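Local coordinates for putative poly(3-hydroxybutyrate) depolymerase LpqC (PDB 3D0K), which probably hydrolyses ester bonds of poly(3-hydroxybutyrate) or related substrates as a serine hydrolase of the alpha/beta-hydrolase type, at residues Y70-F73 with W74-A77; Y45-Y48 with G49-P52; V59-G62 with V63-G67. All coordinates share one frame; numbering follows the deposited sequence.

Contact 1 of 3, residues Y70-F73 with W74-A77; sequences YRDF and WIPA. With SO4 (sulfate ion), chain G.
The helical chain passes its junction on bonds that reach three residues back: Trp74 N donates to Arg71 O at 3.2 Å, with a weak second bond to Tyr70 O, and Ile75 N donates to Asp72 O at 3.2 Å, with an N-H...O angle of 158°. This is the junction of helices 67-73 and 75-81 in a fold consistent with an alpha/beta hydrolase, and it illustrates how a proline is admitted near a helix junction. Pro76 has no N-H to offer Asp72 O, which takes its bond from Ile75 instead. One residue further, a water links Phe73 O to Ala77 N, the pair that an i to i+4 helical bond would join; it donates to Phe73 O at 2.8 Å and accepts from Ala77 N. Beside it, CD of Pro76 rests on Phe73 O.

Trp74 turns its indole edge to the preceding turn: Trp74 CD1 meets Tyr70 O at 3.3 Å, close to the ring plane. A chi1 of -76°, with CG beside the backbone N, brings CD1 of the ring edge up to that carbonyl oxygen. The indole also meets Phe145 edge-to-face and packs on Val57 and Val59, so it ties the junction to the central sheet.

On another side of the chain, Ile75 lies alongside Asp72, with Ile75 CD1 3.8 Å from Asp72 OD1. The same Asp72 OD1 accepts from Arg71 NE at 2.8 Å in a salt bridge, approached from above the carboxylate plane, while Arg71 NH2 binds Thr44 O on strand 40-46.

Toward the putative active site, Phe73 places CE2 over the centre of the Tyr70 ring. That ring leads to a sulfate, probably from the crystallisation liquor, whose O4 accepts a hydrogen bond from Tyr70 OH at 2.6 Å.

Contact 2 of 3, residues Y45-Y48 with G49-P52; sequences YRPY and GYTP
Tyr50 N donates to Pro47 O across 3.2 Å, with an N-H...O angle of 156°, and so closes a type II beta turn at the exit of strand 40-46. The turn is a worked example of why the third position suits glycine. Gly49, third in the turn, has a positive phi of 91°, and a CB there would run into Tyr48 O; glycine has none. Tyr48, second in the turn, directs its side chain outward from the bend.

The residue before the turn, Arg46, and its last residue, Tyr50, are brought together. Arg46 keeps its chain extended from CG to NE and lays its guanidinium next to Tyr50, whose ring stands almost perpendicular to it, the planes 85° apart. It is the guanidinium that offers a face and the ring that offers an edge: CD1 of Tyr50 sits over the centre of the group, 3.8 Å from Arg46 CZ. Because the arginine meets the rim of the ring, this is not a cation-pi stack. Arg46 NH1 also reaches Tyr50 O at 3.1 Å, but the bond is bent and weak; NH2 is committed to Leu19 O. The guanidinium thus spans two backbone carbonyls, one on each side of the strand in sequence.

Tyr50 is buried, packed beside Leu84 and Ala137, and its hydroxyl is bonded to Arg54 O further along the loop. At the base of the side chain Tyr50 also packs on Pro47, with Pro47 CD 4.0 Å from Tyr50 CB.

Contact 3 of 3, residues V59-G62 with V63-G67; sequences VQHG and VLRNG
With chi1 at 54°, His61 tucks CG between its own backbone N and carbonyl carbon, which turns one face of the imidazole to Arg65 CA; the arginine, bent at chi2, then brings CD near CE1 on that same side of the ring. Arg65 CA stands over the middle of this face in a CH-pi contact, 3.6 Å from the His61 ring centroid and 14° off the normal. Arg65 CD approaches CE1 of His61 to 3.5 Å, and the guanidinium beyond lies almost exactly parallel to the imidazole plane without stacking on it. Its NH2 is held by Phe90 O and Trp95 O.

Two N-H groups grip Gly62 O. His61 ND1 donates to Gly62 O at 3.0 Å in the carbonyl plane, on a lone pair, though the oxygen is tilted somewhat from the ring plane; Arg65 N reaches Gly62 O at 3.1 Å from above the carbonyl plane. The second bond closes a type I beta turn from Gly62 to Arg65. With Phe90 N bonded to His61 NE2, the imidazole is secured at both nitrogens, and its rotation is fixed.

In alpha/beta hydrolases the loop after the corresponding strand commonly helps form the oxyanion hole; the loop after strand 56-60 is in a position consistent with that: Gly62 touches the putative Ser148-His271-Asp216 triad, and a sulfate lies close to it.

Asn66 next forms the centre of an inverse gamma turn that leads into helix 67-73, with a weak bond from Gly67 N to Arg65 O. Although it occupies the N-cap position, its side chain makes no capping bond; ND2 binds Asp69 OD2, and Asn66 OD1 lies 4.1 Å from His61 CB.

From the N terminus, contact 2 comes first, closing the turn that takes the chain out of strand 40-46. Strand 56-60 then runs in the same sheet and ends in contact 3, the loop that delivers the chain to helix 67-73; contact 1 follows where that helix passes into helix 75-81. The three lie in series, none enclosing or crossing another. Contact 1 is the bridge: Ile75 CG1 packs on Tyr45 CG of contact 2 at 3.7 Å, while Tyr70 leans on His61 and Gly62, and Trp74 on Val59, of contact 3. Contacts 2 and 3 do not touch, their nearest atoms being about 8 Å apart, yet both reach the central sheet.

Contact 1 of 3, residues Y70-F73 with W74-A77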
# COMPACT_ATOMS: atom_id res chain seq x y z
N TYR A 70 10.41 -3.35 -6.81
CA TYR A 70 8.94 -3.24 -7.00
C TYR A 70 8.55 -2.34 -8.18
O TYR A 70 7.62 -2.65 -8.95
CB TYR A 70 8.29 -2.78 -5.72
CG TYR A 70 7.97 -3.95 -4.87
CD1 TYR A 70 6.76 -4.60 -5.02
CD2 TYR A 70 8.91 -4.49 -3.99
CE1 TYR A 70 6.43 -5.73 -4.24
CE2 TYR A 70 8.62 -5.65 -3.22
CZ TYR A 70 7.36 -6.25 -3.35
OH TYR A 70 7.00 -7.36 -2.60
N ARG A 71 9.28 -1.25 -8.34
CA ARG A 71 9.06 -0.36 -9.48
C ARG A 71 9.30 -1.15 -10.79
O ARG A 71 8.53 -1.05 -11.74
CB ARG A 71 10.00 0.85 -9.35
CG ARG A 71 10.02 1.82 -10.58
CD ARG A 71 10.99 1.40 -11.74
NE ARG A 71 12.32 0.99 -11.28
CZ ARG A 71 13.24 1.81 -10.77
NH1 ARG A 71 14.39 1.29 -10.40
NH2 ARG A 71 13.03 3.13 -10.66
N ASP A 72 10.34 -1.98 -10.81
CA ASP A 72 10.67 -2.81 -12.01
C ASP A 72 9.55 -3.80 -12.32
O ASP A 72 9.25 -4.07 -13.51
CB ASP A 72 11.96 -3.59 -11.79
CG ASP A 72 13.24 -2.71 -11.89
OD1 ASP A 72 13.16 -1.52 -12.23
OD2 ASP A 72 14.33 -3.24 -11.61
N PHE A 73 8.94 -4.38 -11.28
CA PHE A 73 7.86 -5.37 -11.50
C PHE A 73 6.70 -4.78 -12.29
O PHE A 73 6.01 -5.51 -13.01
CB PHE A 73 7.25 -5.85 -10.18
CG PHE A 73 8.21 -6.53 -9.27
CD1 PHE A 73 9.37 -7.11 -9.75
CD2 PHE A 73 7.92 -6.59 -7.89
CE1 PHE A 73 10.29 -7.77 -8.86
CE2 PHE A 73 8.80 -7.26 -6.99
CZ PHE A 73 10.00 -7.82 -7.48
N TRP A 74 6.46 -3.46 -12.14
CA TRP A 74 5.36 -2.77 -12.79
C TRP A 74 5.66 -2.19 -14.19
O TRP A 74 4.75 -1.64 -14.82
CB TRP A 74 4.81 -1.66 -11.89
CG TRP A 74 3.96 -2.22 -10.76
CD1 TRP A 74 4.39 -2.83 -9.58
CD2 TRP A 74 2.55 -2.29 -10.77
NE1 TRP A 74 3.29 -3.22 -8.82
CE2 TRP A 74 2.15 -2.91 -9.54
CE3 TRP A 74 1.55 -1.84 -11.67
CZ2 TRP A 74 0.80 -3.11 -9.20
CZ3 TRP A 74 0.21 -2.04 -11.33
CH2 TRP A 74 -0.15 -2.68 -10.10
N ILE A 75 6.90 -2.28 -14.64
CA ILE A 75 7.26 -1.77 -15.98
C ILE A 75 6.40 -2.32 -17.16
O ILE A 75 5.88 -1.54 -17.97
CB ILE A 75 8.78 -1.84 -16.25
CG1 ILE A 75 9.50 -0.78 -15.36
CG2 ILE A 75 9.09 -1.59 -17.76
CD1 ILE A 75 11.06 -0.98 -15.37
N PRO A 76 6.27 -3.65 -17.28
CA PRO A 76 5.49 -4.12 -18.42
C PRO A 76 4.04 -3.60 -18.44
O PRO A 76 3.56 -3.19 -19.49
CB PRO A 76 5.55 -5.65 -18.28
CG PRO A 76 6.83 -5.88 -17.45
CD PRO A 76 6.81 -4.77 -16.47
N ALA A 77 3.38 -3.59 -17.28
CA ALA A 77 2.02 -3.01 -17.19
C ALA A 77 2.04 -1.49 -17.51
O ALA A 77 1.11 -0.98 -18.16
CB ALA A 77 1.39 -3.30 -15.77
S SO4 G . 8.36 -9.42 -0.03
O1 SO4 G . 7.35 -10.21 -0.71
O2 SO4 G . 8.24 -9.61 1.40
O3 SO4 G . 9.69 -9.80 -0.47
O4 SO4 G . 8.14 -8.01 -0.40
O HOH W 1 3.96 -5.27 -14.88

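Contact 2 of 3, residues Y45-Y48 with G49-P52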
# COMPACT_ATOMS: atom_id res chain seq x y z
N TYR A 45 8.92 5.02 -12.46
CA TYR A 45 9.02 4.67 -13.87
C TYR A 45 8.00 5.45 -14.66
O TYR A 45 6.79 5.45 -14.33
CB TYR A 45 8.83 3.18 -14.11
CG TYR A 45 8.93 2.83 -15.56
CD1 TYR A 45 10.18 2.81 -16.20
CD2 TYR A 45 7.80 2.46 -16.29
CE1 TYR A 45 10.29 2.48 -17.58
CE2 TYR A 45 7.89 2.12 -17.67
CZ TYR A 45 9.11 2.15 -18.30
OH TYR A 45 9.18 1.81 -19.64
N ARG A 46 8.47 6.09 -15.72
CA ARG A 46 7.57 6.75 -16.63
C ARG A 46 7.72 6.14 -18.02
O ARG A 46 8.82 6.13 -18.58
CB ARG A 46 7.88 8.26 -16.69
CG ARG A 46 7.04 8.96 -17.73
CD ARG A 46 7.28 10.45 -17.67
NE ARG A 46 6.50 11.07 -18.73
CZ ARG A 46 5.91 12.24 -18.61
NH1 ARG A 46 5.18 12.70 -19.61
NH2 ARG A 46 6.07 12.95 -17.48
N PRO A 47 6.63 5.57 -18.57
CA PRO A 47 6.73 4.96 -19.93
C PRO A 47 6.76 6.01 -21.02
O PRO A 47 6.28 7.13 -20.82
CB PRO A 47 5.41 4.18 -20.08
CG PRO A 47 4.48 4.82 -19.14
CD PRO A 47 5.30 5.44 -17.97
N TYR A 48 7.27 5.65 -22.19
CA TYR A 48 7.05 6.53 -23.34
C TYR A 48 5.54 6.61 -23.58
O TYR A 48 4.83 5.64 -23.40
CB TYR A 48 7.74 6.00 -24.58
CG TYR A 48 9.23 6.08 -24.43
CD1 TYR A 48 9.88 7.30 -24.51
CD2 TYR A 48 9.98 4.93 -24.29
CE1 TYR A 48 11.27 7.41 -24.41
CE2 TYR A 48 11.39 5.02 -24.18
CZ TYR A 48 12.01 6.26 -24.24
OH TYR A 48 13.36 6.35 -24.13
N GLY A 49 5.07 7.81 -23.88
CA GLY A 49 3.69 7.97 -24.20
C GLY A 49 2.84 8.28 -22.99
O GLY A 49 1.62 8.40 -23.14
N TYR A 50 3.46 8.40 -21.81
CA TYR A 50 2.75 8.87 -20.63
C TYR A 50 2.27 10.31 -20.86
O TYR A 50 3.02 11.16 -21.28
CB TYR A 50 3.61 8.79 -19.36
CG TYR A 50 2.75 9.11 -18.16
CD1 TYR A 50 2.83 10.36 -17.54
CD2 TYR A 50 1.77 8.21 -17.74
CE1 TYR A 50 1.97 10.70 -16.49
CE2 TYR A 50 0.89 8.55 -16.69
CZ TYR A 50 1.01 9.79 -16.08
OH TYR A 50 0.16 10.13 -15.05
N THR A 51 1.00 10.57 -20.59
CA THR A 51 0.46 11.93 -20.62
C THR A 51 -0.23 12.14 -19.25
O THR A 51 -0.57 11.15 -18.57
CB THR A 51 -0.49 12.13 -21.83
OG1 THR A 51 -1.61 11.25 -21.71
CG2 THR A 51 0.20 11.75 -23.13
N PRO A 52 -0.37 13.40 -18.80
CA PRO A 52 -0.84 13.68 -17.42
C PRO A 52 -2.24 13.17 -17.06
O PRO A 52 -2.57 13.07 -15.89
CB PRO A 52 -0.81 15.21 -17.30
CG PRO A 52 -0.01 15.69 -18.44
CD PRO A 52 -0.04 14.64 -19.54

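Contact 3 of 3, residues V59-G62 with V63-G67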
# COMPACT_ATOMS: atom_id res chain seq x y z
N VAL A 59 3.27 2.21 -5.58
CA VAL A 59 3.59 0.80 -5.26
C VAL A 59 4.39 0.76 -3.97
O VAL A 59 5.46 1.38 -3.90
CB VAL A 59 4.39 0.18 -6.43
CG1 VAL A 59 4.89 -1.18 -6.07
CG2 VAL A 59 3.55 0.15 -7.70
N GLN A 60 3.92 0.02 -2.96
CA GLN A 60 4.69 -0.09 -1.71
C GLN A 60 5.39 -1.44 -1.52
O GLN A 60 4.72 -2.45 -1.55
CB GLN A 60 3.83 0.21 -0.50
CG GLN A 60 3.30 1.65 -0.46
CD GLN A 60 4.44 2.66 -0.30
OE1 GLN A 60 5.53 2.32 0.24
NE2 GLN A 60 4.20 3.89 -0.73
N HIS A 61 6.70 -1.38 -1.32
CA HIS A 61 7.61 -2.57 -1.24
C HIS A 61 7.32 -3.38 0.01
O HIS A 61 6.66 -2.90 0.93
CB HIS A 61 9.09 -2.09 -1.25
CG HIS A 61 9.43 -1.05 -0.20
ND1 HIS A 61 9.26 -1.25 1.15
CD2 HIS A 61 9.93 0.21 -0.33
CE1 HIS A 61 9.64 -0.17 1.82
NE2 HIS A 61 10.07 0.72 0.94
N GLY A 62 7.82 -4.62 0.09
CA GLY A 62 7.66 -5.34 1.34
C GLY A 62 8.84 -5.10 2.29
O GLY A 62 9.45 -4.01 2.30
N VAL A 63 9.18 -6.15 3.03
CA VAL A 63 10.09 -6.07 4.18
C VAL A 63 11.54 -5.77 3.77
O VAL A 63 12.28 -5.07 4.50
CB VAL A 63 9.98 -7.37 5.07
CG1 VAL A 63 10.55 -8.60 4.35
CG2 VAL A 63 10.63 -7.14 6.47
N LEU A 64 11.91 -6.22 2.56
CA LEU A 64 13.27 -6.00 2.03
C LEU A 64 13.56 -4.53 1.70
O LEU A 64 14.73 -4.17 1.50
CB LEU A 64 13.50 -6.87 0.79
CG LEU A 64 13.23 -8.37 0.99
CD1 LEU A 64 13.36 -9.10 -0.36
CD2 LEU A 64 14.17 -8.93 2.02
N ARG A 65 12.52 -3.70 1.67
CA ARG A 65 12.65 -2.27 1.35
C ARG A 65 13.20 -2.07 -0.08
O ARG A 65 13.89 -1.09 -0.36
CB ARG A 65 13.51 -1.49 2.39
CG ARG A 65 13.15 -1.74 3.88
CD ARG A 65 11.66 -1.60 4.28
NE ARG A 65 11.50 -1.72 5.76
CZ ARG A 65 11.83 -0.76 6.65
NH1 ARG A 65 11.62 -0.99 7.94
NH2 ARG A 65 12.35 0.42 6.24
N ASN A 66 12.89 -3.02 -0.96
CA ASN A 66 13.41 -3.02 -2.33
C ASN A 66 12.45 -2.28 -3.28
O ASN A 66 11.87 -2.87 -4.20
CB ASN A 66 13.71 -4.47 -2.77
CG ASN A 66 12.48 -5.43 -2.65
OD1 ASN A 66 11.58 -5.26 -1.81
ND2 ASN A 66 12.44 -6.42 -3.54
N GLY A 67 12.27 -0.98 -3.04
CA GLY A 67 11.40 -0.20 -3.90
C GLY A 67 11.79 -0.22 -5.37
O GLY A 67 10.92 -0.17 -6.24